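Local atomic coordinates of LPS-assembly lipoprotein (Caulobacter crescentus, PDB entry 4KWY), a protein that probably takes part in lipopolysaccharide assembly at the outer membrane, as an LptE-family lipoprotein that in relatives partners the LptD translocon. Residues V6-L10 with L130-A135; L10-T15 with L30-H36; S49-F55 with L70-V74; R91-S95 with E121-I126; V94-Y98 with G114-A118. All coordinates share one frame. Residue numbers count along the deposited sequence, not the author numbering.

Contact 1. Residues V6-L10 with L130-A135; sequences VESGL and LATWLA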
# COMPACT_ATOMS: atom_id res chain seq x y z
N VAL A 6 -2.37 4.05 20.02
CA VAL A 6 -1.76 4.17 18.69
C VAL A 6 -2.41 3.11 17.78
O VAL A 6 -2.81 3.43 16.67
CB VAL A 6 -0.20 4.05 18.73
CG1 VAL A 6 0.41 3.99 17.33
CG2 VAL A 6 0.42 5.18 19.54
N GLU A 7 -2.55 1.88 18.30
CA GLU A 7 -3.17 0.74 17.60
C GLU A 7 -4.67 1.01 17.39
O GLU A 7 -5.22 0.64 16.35
CB GLU A 7 -2.93 -0.57 18.38
CG GLU A 7 -1.49 -1.06 18.29
CD GLU A 7 -0.94 -1.92 19.41
OE1 GLU A 7 -1.49 -1.89 20.53
OE2 GLU A 7 0.10 -2.58 19.18
N SER A 8 -5.31 1.70 18.37
CA SER A 8 -6.72 2.14 18.35
C SER A 8 -6.88 3.29 17.33
O SER A 8 -7.93 3.42 16.70
CB SER A 8 -7.14 2.60 19.75
OG SER A 8 -8.35 3.35 19.75
N GLY A 9 -5.83 4.11 17.21
CA GLY A 9 -5.75 5.22 16.28
C GLY A 9 -5.55 4.74 14.86
O GLY A 9 -6.17 5.26 13.93
N LEU A 10 -4.68 3.72 14.69
CA LEU A 10 -4.39 3.15 13.38
C LEU A 10 -5.64 2.49 12.79
O LEU A 10 -5.92 2.68 11.60
CB LEU A 10 -3.23 2.14 13.43
CG LEU A 10 -1.82 2.70 13.56
CD1 LEU A 10 -0.87 1.63 14.03
CD2 LEU A 10 -1.33 3.33 12.26
N LEU A 130 2.67 6.15 9.62
CA LEU A 130 1.45 6.59 10.29
C LEU A 130 1.50 6.31 11.80
O LEU A 130 0.99 7.12 12.58
CB LEU A 130 0.22 5.90 9.70
CG LEU A 130 -0.18 6.22 8.28
CD1 LEU A 130 -1.24 5.26 7.84
CD2 LEU A 130 -0.73 7.62 8.13
N ALA A 131 2.08 5.14 12.20
CA ALA A 131 2.22 4.75 13.62
C ALA A 131 3.16 5.70 14.34
O ALA A 131 2.92 6.02 15.50
CB ALA A 131 2.73 3.33 13.75
N THR A 132 4.19 6.20 13.63
CA THR A 132 5.17 7.18 14.09
C THR A 132 4.47 8.52 14.29
O THR A 132 4.74 9.22 15.26
CB THR A 132 6.35 7.25 13.08
OG1 THR A 132 6.93 5.95 12.95
CG2 THR A 132 7.44 8.25 13.48
N TRP A 133 3.56 8.86 13.38
CA TRP A 133 2.79 10.11 13.40
C TRP A 133 1.75 10.11 14.58
O TRP A 133 1.72 11.07 15.36
CB TRP A 133 2.14 10.31 12.03
CG TRP A 133 1.47 11.63 11.88
CD1 TRP A 133 2.05 12.83 11.58
CD2 TRP A 133 0.06 11.88 11.99
NE1 TRP A 133 1.09 13.81 11.52
CE2 TRP A 133 -0.14 13.26 11.78
CE3 TRP A 133 -1.04 11.07 12.32
CZ2 TRP A 133 -1.40 13.85 11.85
CZ3 TRP A 133 -2.30 11.65 12.39
CH2 TRP A 133 -2.47 13.02 12.16
N LEU A 134 0.98 9.01 14.74
CA LEU A 134 0.00 8.76 15.81
C LEU A 134 0.66 8.56 17.20
O LEU A 134 -0.02 8.73 18.22
CB LEU A 134 -0.83 7.51 15.50
CG LEU A 134 -2.03 7.63 14.57
CD1 LEU A 134 -2.42 6.27 14.09
CD2 LEU A 134 -3.23 8.31 15.26
N ALA A 135 1.95 8.14 17.23
CA ALA A 135 2.71 7.96 18.48
C ALA A 135 3.03 9.32 19.10
O ALA A 135 3.11 9.42 20.33
CB ALA A 135 3.99 7.18 18.23

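Contact 2. Residues L10-T15 with L30-H36; sequences LSSIET and LDDALAH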
# COMPACT_ATOMS: atom_id res chain seq x y z
N LEU A 10 -4.68 3.72 14.69
CA LEU A 10 -4.39 3.15 13.38
C LEU A 10 -5.64 2.49 12.79
O LEU A 10 -5.92 2.68 11.60
CB LEU A 10 -3.23 2.14 13.43
CG LEU A 10 -1.82 2.70 13.56
CD1 LEU A 10 -0.87 1.63 14.03
CD2 LEU A 10 -1.33 3.33 12.26
N SER A 11 -6.42 1.78 13.62
CA SER A 11 -7.62 1.12 13.14
C SER A 11 -8.75 2.13 12.91
O SER A 11 -9.76 1.75 12.31
CB SER A 11 -8.05 -0.01 14.08
OG SER A 11 -8.24 0.42 15.42
N SER A 12 -8.57 3.43 13.31
CA SER A 12 -9.55 4.50 13.05
C SER A 12 -9.33 5.10 11.64
O SER A 12 -10.14 5.90 11.18
CB SER A 12 -9.50 5.59 14.12
OG SER A 12 -8.36 6.42 13.98
N ILE A 13 -8.24 4.69 10.94
CA ILE A 13 -7.89 5.17 9.60
C ILE A 13 -8.60 4.33 8.52
O ILE A 13 -8.37 3.12 8.39
CB ILE A 13 -6.36 5.23 9.36
CG1 ILE A 13 -5.64 6.15 10.37
CG2 ILE A 13 -6.06 5.65 7.94
CD1 ILE A 13 -4.07 6.01 10.38
N GLU A 14 -9.43 4.99 7.72
CA GLU A 14 -10.12 4.36 6.61
C GLU A 14 -9.37 4.66 5.33
O GLU A 14 -9.20 5.83 4.96
CB GLU A 14 -11.55 4.86 6.54
CG GLU A 14 -12.45 4.01 5.66
CD GLU A 14 -13.86 4.53 5.70
OE1 GLU A 14 -14.58 4.25 6.68
OE2 GLU A 14 -14.22 5.30 4.77
N THR A 15 -8.93 3.61 4.66
CA THR A 15 -8.12 3.69 3.45
C THR A 15 -9.03 3.75 2.24
O THR A 15 -9.96 2.95 2.11
CB THR A 15 -7.11 2.54 3.43
OG1 THR A 15 -6.53 2.49 4.73
CG2 THR A 15 -6.01 2.74 2.40
N LEU A 30 -3.32 -2.54 3.67
CA LEU A 30 -3.37 -1.51 4.70
C LEU A 30 -4.55 -1.77 5.66
O LEU A 30 -4.36 -1.61 6.86
CB LEU A 30 -3.47 -0.11 4.09
CG LEU A 30 -2.16 0.54 3.67
CD1 LEU A 30 -2.40 1.70 2.77
CD2 LEU A 30 -1.38 1.05 4.87
N ASP A 31 -5.73 -2.22 5.16
CA ASP A 31 -6.88 -2.56 6.03
C ASP A 31 -6.50 -3.67 7.01
O ASP A 31 -6.96 -3.67 8.14
CB ASP A 31 -8.14 -2.96 5.21
CG ASP A 31 -8.93 -1.80 4.62
OD1 ASP A 31 -8.80 -0.66 5.13
OD2 ASP A 31 -9.71 -2.04 3.66
N ASP A 32 -5.60 -4.57 6.57
CA ASP A 32 -5.05 -5.67 7.37
C ASP A 32 -4.03 -5.16 8.38
O ASP A 32 -4.17 -5.42 9.58
CB ASP A 32 -4.41 -6.71 6.44
CG ASP A 32 -5.30 -7.87 6.02
OD1 ASP A 32 -6.54 -7.66 5.91
OD2 ASP A 32 -4.76 -8.97 5.77
N ALA A 33 -3.00 -4.43 7.91
CA ALA A 33 -1.93 -3.84 8.72
C ALA A 33 -2.47 -2.81 9.75
O ALA A 33 -2.01 -2.79 10.89
CB ALA A 33 -0.90 -3.19 7.81
N LEU A 34 -3.45 -1.99 9.35
CA LEU A 34 -4.06 -0.97 10.22
C LEU A 34 -5.15 -1.56 11.13
O LEU A 34 -5.46 -0.95 12.14
CB LEU A 34 -4.65 0.20 9.39
CG LEU A 34 -3.67 1.04 8.54
CD1 LEU A 34 -4.42 2.03 7.67
CD2 LEU A 34 -2.64 1.76 9.38
N ALA A 35 -5.70 -2.76 10.78
CA ALA A 35 -6.77 -3.47 11.51
C ALA A 35 -8.11 -2.69 11.49
O ALA A 35 -8.94 -2.83 12.41
CB ALA A 35 -6.36 -3.79 12.95
N HIS A 36 -8.34 -1.91 10.41
CA HIS A 36 -9.57 -1.16 10.25
C HIS A 36 -10.67 -2.11 9.77
O HIS A 36 -10.62 -2.62 8.65
CB HIS A 36 -9.42 0.06 9.32
CG HIS A 36 -10.72 0.82 9.13
ND1 HIS A 36 -11.28 1.57 10.15
CD2 HIS A 36 -11.56 0.85 8.06
CE1 HIS A 36 -12.41 2.05 9.67
NE2 HIS A 36 -12.63 1.64 8.42

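Contact 3. Residues S49-F55 with L70-V74; sequences SVNEQRF and LRMSV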
# COMPACT_ATOMS: atom_id res chain seq x y z
N SER A 49 -2.71 7.21 -3.97
CA SER A 49 -2.56 7.48 -5.41
C SER A 49 -1.44 6.61 -5.95
O SER A 49 -0.26 6.97 -5.89
CB SER A 49 -2.32 8.95 -5.70
OG SER A 49 -3.43 9.69 -5.22
N VAL A 50 -1.82 5.43 -6.40
CA VAL A 50 -0.88 4.48 -6.97
C VAL A 50 -0.72 4.81 -8.45
O VAL A 50 -1.72 5.08 -9.13
CB VAL A 50 -1.29 2.99 -6.76
CG1 VAL A 50 -0.24 2.04 -7.34
CG2 VAL A 50 -1.50 2.69 -5.28
N ASN A 51 0.53 4.74 -8.95
CA ASN A 51 0.84 4.85 -10.37
C ASN A 51 0.53 3.47 -10.95
O ASN A 51 1.35 2.54 -10.89
CB ASN A 51 2.29 5.28 -10.57
CG ASN A 51 2.67 5.53 -11.99
OD1 ASN A 51 2.10 4.97 -12.94
ND2 ASN A 51 3.66 6.38 -12.18
N GLU A 52 -0.72 3.30 -11.37
CA GLU A 52 -1.28 2.03 -11.82
C GLU A 52 -0.68 1.50 -13.12
O GLU A 52 -0.59 0.27 -13.29
CB GLU A 52 -2.81 2.15 -11.98
CG GLU A 52 -3.54 2.35 -10.66
CD GLU A 52 -3.55 1.21 -9.66
OE1 GLU A 52 -2.97 0.14 -9.96
OE2 GLU A 52 -4.15 1.39 -8.58
N GLN A 53 -0.27 2.41 -14.03
CA GLN A 53 0.35 2.00 -15.28
C GLN A 53 1.71 1.38 -14.98
O GLN A 53 1.98 0.28 -15.48
CB GLN A 53 0.42 3.13 -16.31
CG GLN A 53 -0.92 3.35 -17.04
CD GLN A 53 -0.81 4.03 -18.40
OE1 GLN A 53 0.14 3.82 -19.18
NE2 GLN A 53 -1.82 4.81 -18.75
N ARG A 54 2.52 2.04 -14.10
CA ARG A 54 3.85 1.55 -13.67
C ARG A 54 3.73 0.22 -12.90
O ARG A 54 4.57 -0.66 -13.06
CB ARG A 54 4.58 2.60 -12.81
CG ARG A 54 6.00 2.21 -12.35
CD ARG A 54 6.69 3.31 -11.58
NE ARG A 54 6.90 4.49 -12.41
CZ ARG A 54 6.98 5.73 -11.95
NH1 ARG A 54 6.86 5.97 -10.65
NH2 ARG A 54 7.17 6.74 -12.78
N PHE A 55 2.68 0.08 -12.11
CA PHE A 55 2.47 -1.12 -11.32
C PHE A 55 2.03 -2.34 -12.18
O PHE A 55 2.30 -3.48 -11.79
CB PHE A 55 1.44 -0.84 -10.23
CG PHE A 55 1.31 -1.95 -9.20
CD1 PHE A 55 2.34 -2.22 -8.32
CD2 PHE A 55 0.15 -2.71 -9.12
CE1 PHE A 55 2.21 -3.23 -7.37
CE2 PHE A 55 0.02 -3.72 -8.17
CZ PHE A 55 1.05 -3.96 -7.28
N LEU A 70 9.26 -4.97 -10.75
CA LEU A 70 7.99 -4.30 -10.64
C LEU A 70 8.11 -3.19 -9.61
O LEU A 70 8.70 -3.38 -8.55
CB LEU A 70 7.00 -5.36 -10.24
CG LEU A 70 5.56 -4.99 -10.16
CD1 LEU A 70 4.88 -5.19 -11.51
CD2 LEU A 70 4.91 -5.88 -9.19
N ARG A 71 7.60 -2.01 -9.96
CA ARG A 71 7.71 -0.84 -9.10
C ARG A 71 6.35 -0.32 -8.68
O ARG A 71 5.45 -0.13 -9.50
CB ARG A 71 8.50 0.25 -9.80
CG ARG A 71 8.92 1.35 -8.86
CD ARG A 71 10.01 2.17 -9.46
NE ARG A 71 10.09 3.48 -8.83
CZ ARG A 71 10.17 4.63 -9.50
NH1 ARG A 71 10.18 4.63 -10.83
NH2 ARG A 71 10.25 5.78 -8.84
N MSE A 72 6.20 -0.12 -7.38
CA MSE A 72 4.98 0.46 -6.85
C MSE A 72 5.33 1.84 -6.29
O MSE A 72 6.06 1.95 -5.30
CB MSE A 72 4.30 -0.42 -5.80
CG MSE A 72 3.00 0.23 -5.30
SE MSE A 72 2.08 -0.83 -4.05
CE MSE A 72 0.48 -0.95 -5.01
N SER A 73 4.78 2.88 -6.94
CA SER A 73 4.94 4.28 -6.57
C SER A 73 3.62 4.78 -6.05
O SER A 73 2.60 4.66 -6.74
CB SER A 73 5.40 5.09 -7.76
OG SER A 73 6.61 4.55 -8.25
N VAL A 74 3.61 5.30 -4.81
CA VAL A 74 2.37 5.76 -4.18
C VAL A 74 2.56 7.11 -3.54
O VAL A 74 3.39 7.28 -2.66
CB VAL A 74 1.85 4.77 -3.08
CG1 VAL A 74 0.36 4.98 -2.80
CG2 VAL A 74 2.17 3.30 -3.40
O HOH W 1 3.67 2.29 -9.41
O HOH W 2 6.83 -1.57 -12.60

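Contact 4. Residues R91-S95 with E121-I126; sequences RTDVS and EAARKI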
# COMPACT_ATOMS: atom_id res chain seq x y z
N ARG A 91 5.09 9.86 0.36
CA ARG A 91 5.45 9.23 -0.91
C ARG A 91 6.15 7.93 -0.55
O ARG A 91 6.97 7.90 0.36
CB ARG A 91 6.31 10.16 -1.78
CG ARG A 91 6.93 9.53 -3.04
CD ARG A 91 5.94 9.01 -4.08
NE ARG A 91 6.65 8.34 -5.18
CZ ARG A 91 6.61 8.72 -6.46
NH1 ARG A 91 5.84 9.74 -6.83
NH2 ARG A 91 7.30 8.07 -7.38
N THR A 92 5.73 6.83 -1.17
CA THR A 92 6.30 5.49 -0.91
C THR A 92 6.65 4.88 -2.26
O THR A 92 5.83 4.88 -3.18
CB THR A 92 5.27 4.65 -0.07
OG1 THR A 92 4.90 5.39 1.09
CG2 THR A 92 5.80 3.29 0.36
N ASP A 93 7.85 4.38 -2.39
CA ASP A 93 8.33 3.73 -3.60
C ASP A 93 8.90 2.39 -3.23
O ASP A 93 9.87 2.33 -2.48
CB ASP A 93 9.40 4.59 -4.30
CG ASP A 93 8.94 5.20 -5.61
OD1 ASP A 93 8.90 4.47 -6.62
OD2 ASP A 93 8.70 6.42 -5.63
N VAL A 94 8.28 1.32 -3.71
CA VAL A 94 8.71 -0.05 -3.42
C VAL A 94 9.03 -0.79 -4.73
O VAL A 94 8.29 -0.66 -5.71
CB VAL A 94 7.61 -0.78 -2.60
CG1 VAL A 94 7.93 -2.27 -2.45
CG2 VAL A 94 7.44 -0.15 -1.22
N SER A 95 10.10 -1.59 -4.73
CA SER A 95 10.49 -2.43 -5.88
C SER A 95 10.61 -3.87 -5.48
O SER A 95 11.13 -4.16 -4.42
CB SER A 95 11.81 -1.97 -6.48
OG SER A 95 11.54 -0.87 -7.32
N GLU A 121 4.83 -4.65 1.27
CA GLU A 121 5.96 -3.80 1.71
C GLU A 121 5.58 -2.32 1.71
O GLU A 121 5.99 -1.62 2.63
CB GLU A 121 7.21 -4.03 0.84
CG GLU A 121 8.48 -3.29 1.29
CD GLU A 121 8.95 -3.33 2.75
OE1 GLU A 121 8.59 -4.28 3.48
OE2 GLU A 121 9.73 -2.43 3.13
N ALA A 122 4.81 -1.84 0.70
CA ALA A 122 4.31 -0.46 0.67
C ALA A 122 3.42 -0.20 1.87
O ALA A 122 3.61 0.82 2.54
CB ALA A 122 3.56 -0.19 -0.61
N ALA A 123 2.51 -1.16 2.21
CA ALA A 123 1.59 -1.11 3.35
C ALA A 123 2.35 -1.02 4.65
O ALA A 123 2.02 -0.19 5.48
CB ALA A 123 0.68 -2.31 3.37
N ARG A 124 3.40 -1.84 4.79
CA ARG A 124 4.28 -1.90 5.95
C ARG A 124 5.00 -0.56 6.16
O ARG A 124 5.04 -0.08 7.29
CB ARG A 124 5.28 -3.05 5.77
CG ARG A 124 6.16 -3.34 6.96
CD ARG A 124 7.20 -4.38 6.60
NE ARG A 124 8.15 -4.63 7.69
CZ ARG A 124 8.42 -5.84 8.17
NH1 ARG A 124 7.81 -6.92 7.67
NH2 ARG A 124 9.33 -6.00 9.12
N LYS A 125 5.55 0.04 5.09
CA LYS A 125 6.26 1.34 5.12
C LYS A 125 5.32 2.51 5.52
O LYS A 125 5.71 3.35 6.31
CB LYS A 125 6.89 1.63 3.75
CG LYS A 125 8.20 0.92 3.53
CD LYS A 125 8.67 1.09 2.12
CE LYS A 125 9.97 1.85 2.05
NZ LYS A 125 10.52 1.85 0.66
N ILE A 126 4.10 2.55 4.97
CA ILE A 126 3.08 3.56 5.27
C ILE A 126 2.58 3.41 6.75
O ILE A 126 2.47 4.42 7.46
CB ILE A 126 1.92 3.47 4.24
CG1 ILE A 126 2.39 3.83 2.83
CG2 ILE A 126 0.71 4.35 4.67
CD1 ILE A 126 1.35 3.53 1.72

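Contact 5. Residues V94-Y98 with G114-A118; sequences VSVTY and GQERA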
# COMPACT_ATOMS: atom_id res chain seq x y z
N VAL A 94 8.28 1.32 -3.71
CA VAL A 94 8.71 -0.05 -3.42
C VAL A 94 9.03 -0.79 -4.73
O VAL A 94 8.29 -0.66 -5.71
CB VAL A 94 7.61 -0.78 -2.60
CG1 VAL A 94 7.93 -2.27 -2.45
CG2 VAL A 94 7.44 -0.15 -1.22
N SER A 95 10.10 -1.59 -4.73
CA SER A 95 10.49 -2.43 -5.88
C SER A 95 10.61 -3.87 -5.48
O SER A 95 11.13 -4.16 -4.42
CB SER A 95 11.81 -1.97 -6.48
OG SER A 95 11.54 -0.87 -7.32
N VAL A 96 10.09 -4.77 -6.32
CA VAL A 96 10.18 -6.21 -6.16
C VAL A 96 10.62 -6.82 -7.49
O VAL A 96 10.47 -6.21 -8.56
CB VAL A 96 8.87 -6.87 -5.64
CG1 VAL A 96 8.48 -6.35 -4.28
CG2 VAL A 96 7.72 -6.74 -6.63
N THR A 97 11.16 -8.04 -7.42
CA THR A 97 11.48 -8.86 -8.56
C THR A 97 10.65 -10.13 -8.46
O THR A 97 10.20 -10.51 -7.37
CB THR A 97 12.98 -9.15 -8.71
OG1 THR A 97 13.43 -9.93 -7.61
CG2 THR A 97 13.83 -7.89 -8.92
N TYR A 98 10.37 -10.75 -9.61
CA TYR A 98 9.69 -12.04 -9.68
C TYR A 98 10.31 -12.78 -10.80
O TYR A 98 10.76 -12.18 -11.79
CB TYR A 98 8.16 -11.98 -9.80
CG TYR A 98 7.61 -11.25 -11.01
CD1 TYR A 98 7.34 -11.93 -12.19
CD2 TYR A 98 7.28 -9.90 -10.94
CE1 TYR A 98 6.79 -11.28 -13.30
CE2 TYR A 98 6.75 -9.22 -12.05
CZ TYR A 98 6.49 -9.92 -13.21
OH TYR A 98 5.99 -9.28 -14.31
N GLY A 114 4.35 -11.05 -7.04
CA GLY A 114 5.21 -9.87 -7.01
C GLY A 114 4.41 -8.62 -6.65
O GLY A 114 4.82 -7.82 -5.80
N GLN A 115 3.24 -8.48 -7.25
CA GLN A 115 2.33 -7.36 -6.98
C GLN A 115 1.84 -7.34 -5.51
O GLN A 115 1.81 -6.26 -4.89
CB GLN A 115 1.15 -7.43 -7.94
CG GLN A 115 1.57 -7.01 -9.34
CD GLN A 115 0.42 -6.93 -10.29
OE1 GLN A 115 -0.50 -7.76 -10.28
NE2 GLN A 115 0.49 -5.95 -11.17
N GLU A 116 1.54 -8.52 -4.95
CA GLU A 116 1.12 -8.68 -3.56
C GLU A 116 2.26 -8.31 -2.60
O GLU A 116 2.04 -7.63 -1.60
CB GLU A 116 0.65 -10.13 -3.32
CG GLU A 116 -0.84 -10.31 -3.61
CD GLU A 116 -1.26 -11.60 -4.29
OE1 GLU A 116 -0.61 -12.65 -4.05
OE2 GLU A 116 -2.26 -11.57 -5.04
N ARG A 117 3.50 -8.73 -2.94
CA ARG A 117 4.69 -8.47 -2.15
C ARG A 117 5.04 -6.97 -2.17
O ARG A 117 5.41 -6.42 -1.12
CB ARG A 117 5.84 -9.33 -2.65
CG ARG A 117 5.67 -10.79 -2.22
CD ARG A 117 6.95 -11.58 -2.44
NE ARG A 117 7.15 -11.92 -3.84
CZ ARG A 117 8.04 -11.35 -4.64
NH1 ARG A 117 8.85 -10.41 -4.17
NH2 ARG A 117 8.14 -11.73 -5.90
N ALA A 118 4.87 -6.29 -3.33
CA ALA A 118 5.08 -4.84 -3.44
C ALA A 118 4.07 -4.13 -2.56
O ALA A 118 4.46 -3.34 -1.70
CB ALA A 118 4.94 -4.41 -4.90

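Contact 1. Residues V6-L10 with L130-A135
Leu-130 opens the helical segment 130-135 by offering its CB to Leu-10, whose CD2 lies 3.9 Å away. Ala-131 meets two side chains: its CB is 4.0 Å from Leu-10 CD1 and 4.3 Å from Val-6 CG1. Leu-134 has the most surface buried. It points at the short helix, and its CD1 reaches Leu-10 CD2 and Gly-9 C, both at 3.6 Å. Leu-134 CB lies 4.2 Å from Val-6 CG1. Gly-9 leaves room there, since a CB on it would come 2.9 Å from Leu-134 CD2. Ala-135 closes the edge, with its CB 4.3 Å from Val-6 CG2. The contact is van der Waals packing, mostly between apolar side chains. The helix axes approach to 9.4 Å at 122°, so the N-terminal helix lies steeply across the end of the C-terminal one. Beyond this crossing, Leu-130 touches Leu-34 of helix 21-34 and Trp-76 and Leu-78 of strand 67-80. Leu-134 rests on Ile-13 of strand 13-17 and Tyr-44 of strand 44-50.

Contact 2. Residues L10-T15 with L30-H36
The side chain of His-36 has chi1 in the t well and chi2 near 71°, which lays the imidazole along the backbone of residues 11-14. Its ND1 donates to Ser-11 O at 2.6 Å, and that oxygen lies near the ring plane. Glu-14 covers one ring face in a CH-pi contact, its CA 4.2 Å from the ring centroid and 16° off the normal. Glu-14 CG lies 3.6 Å from His-36 NE2, and the carboxylate lies farther off, in a salt bridge with Lys-45. Leu-34, an m,t rotamer, packs against Leu-10 and Ile-13. Its CD2 is 3.5 Å from Leu-10 CD2, and its CD1 is 4.0 Å from Ile-13 CG2. Leu-10 and Ile-13 use chi1 in m to place those atoms. With chi1 in m, Thr-15 sets its CG2 3.8 Å from Leu-30 CD1. The type I turn from Leu-10 to Ile-13 leads from the first helix into strand 13-17, and Ala-35, with positive phi, leaves helical geometry. The contact thus packs the first strand of a beta-alpha-beta unit against the end of its helix. Methyl groups pack on the buried side, where Thr-15 OG1 has no hydrogen-bond partner in the model. The hydrogen bond from His-36 ND1 shows that this nitrogen carries a proton, and it ties the chain after the helix to the turn before the strand.

Contact 3. Residues S49-F55 with L70-V74
An N-capped helical turn, 52-56, follows strand 44-50 and sits on strand 67-80. Val-50 and Val-74 form an antiparallel non-hydrogen-bonded pair, with Val-50 CG2 3.9 Å from Val-74 CG1. Asn-51 N then donates to Ser-73 O at 3.0 Å. Asn-51 is also the N-cap: its OD1 accepts from Arg-54 N at 3.2 Å. Beyond Asn-51 the chain turns into the helix. Water 1 fills the gap that opens, bridging Asn-51 O, Arg-71 O and Ser-73 N. Water 2 joins Arg-54 O to Arg-71 N. Phe-55 points its ring at selenomethionine Met-72, whose CE lies 3.9 Å from the ring centroid over one face, a CH-pi contact. The SE, 4.8 Å from that centroid, makes an oblique Met-aromatic contact. On the outer side, Arg-54 NH1 donates to Ser-73 OG at 2.8 Å. The Arg-54 guanidinium stacks flat on that of Arg-71, planes 6° apart. Asp-93 of strand 86-99 forms a salt bridge with Arg-71 beside this like-charged pair.

Contact 4. Residues R91-S95 with E121-I126
Thr-92 points at the helix and lies over Ala-122, Lys-125 and Ile-126. Its CG2 is 4.0 Å from Ala-122 O and 3.9 Å from Lys-125 CB, and its OG1 is 3.4 Å from Ile-126 CG1. That hydroxyl is hydrogen-bonded to Trp-76 NE1 on strand 67-80. Two residues along the strand, Val-94 faces the same way. Its CG2 is 3.7 Å from Ala-122 CA and 3.9 Å from Ala-122 CB, and its CG1 is 3.8 Å from Glu-121 CB. The small Ala-122 lets the helix come close: the strand and helix axes approach to 8.5 Å, running roughly antiparallel at 146°. Lys-125 lies along the edge. Its CD is 3.8 Å from Val-94 CG2, and its NZ makes a weak hydrogen bond of 3.2 Å to Asp-93 O. The strand's other face is polar. Asp-93 points away from the helix and forms salt bridges with Arg-91, at 2.8 Å between Arg-91 NH2 and Asp-93 OD2, and with Arg-71 of the adjacent strand. This is the packing of a long C-terminal helix across one face of the sheet. On its inner side, Ala-122 and Ile-126 also touch Leu-26 and Leu-30 of helix 21-34. The chemistry implies a two-sided strand: mostly apolar contacts, with one weak lysine hydrogen bond, join it to the helix, while charged groups on the other face link it to the adjacent strand 67-80.

Contact 5. Residues V94-Y98 with G114-A118
Val-96, Arg-117 and Ala-118 give up the most surface here. Val-96 points at the helix and sits between turns. Its CG2 is 3.2 Å from Gly-114 O and 4.0 Å from Ala-118 CB, and its CG1 is 3.7 Å from Ala-118 N. Ala-118 also meets Val-94, whose CG1 is 3.7 Å from Ala-118 O. Arg-117 reaches back toward the start of its helix. Its NH2 donates to Thr-97 O at 2.8 Å, nearly straight at 171°, and its NH1 passes 3.8 Å from Val-96 CB. Asp-113 holds the same guanidinium through a salt bridge to NE. Gly-114 lies beside Tyr-98, where an added CB would come 2.9 Å from Tyr-98 CD2. The bare backbone lets the strand and helix axes approach to 8.0 Å, at 154° between their directions. The first half of helix 104-135 thus packs on the strand's final part. The chemistry is apolar at the centre, with one arginine hydrogen bond at the edge that gives a strand carbonyl a charged donor from the helix.

In the fold
From the N terminus, helix 5-10 opens contact 1, which closes only at the end of helix 104-135. All the other contacts nest inside that loop. Contact 2 closes first, within the beta-alpha-beta unit of strands 13-17 and 44-50, and shares Leu-10 with contact 1. Contact 3 follows in series, joining strand 44-50 and helix 52-56 to strand 67-80. Contacts 4 and 5 start from overlapping parts of strand 86-99 and return to helix 104-135, contact 5 nearer the helix start. Strand pairing and the Arg-71 to Asp-93 salt bridge connect contact 3 to contact 4. Contacts 1 and 5 lie about 26 Å apart, centre to centre, along the long helix.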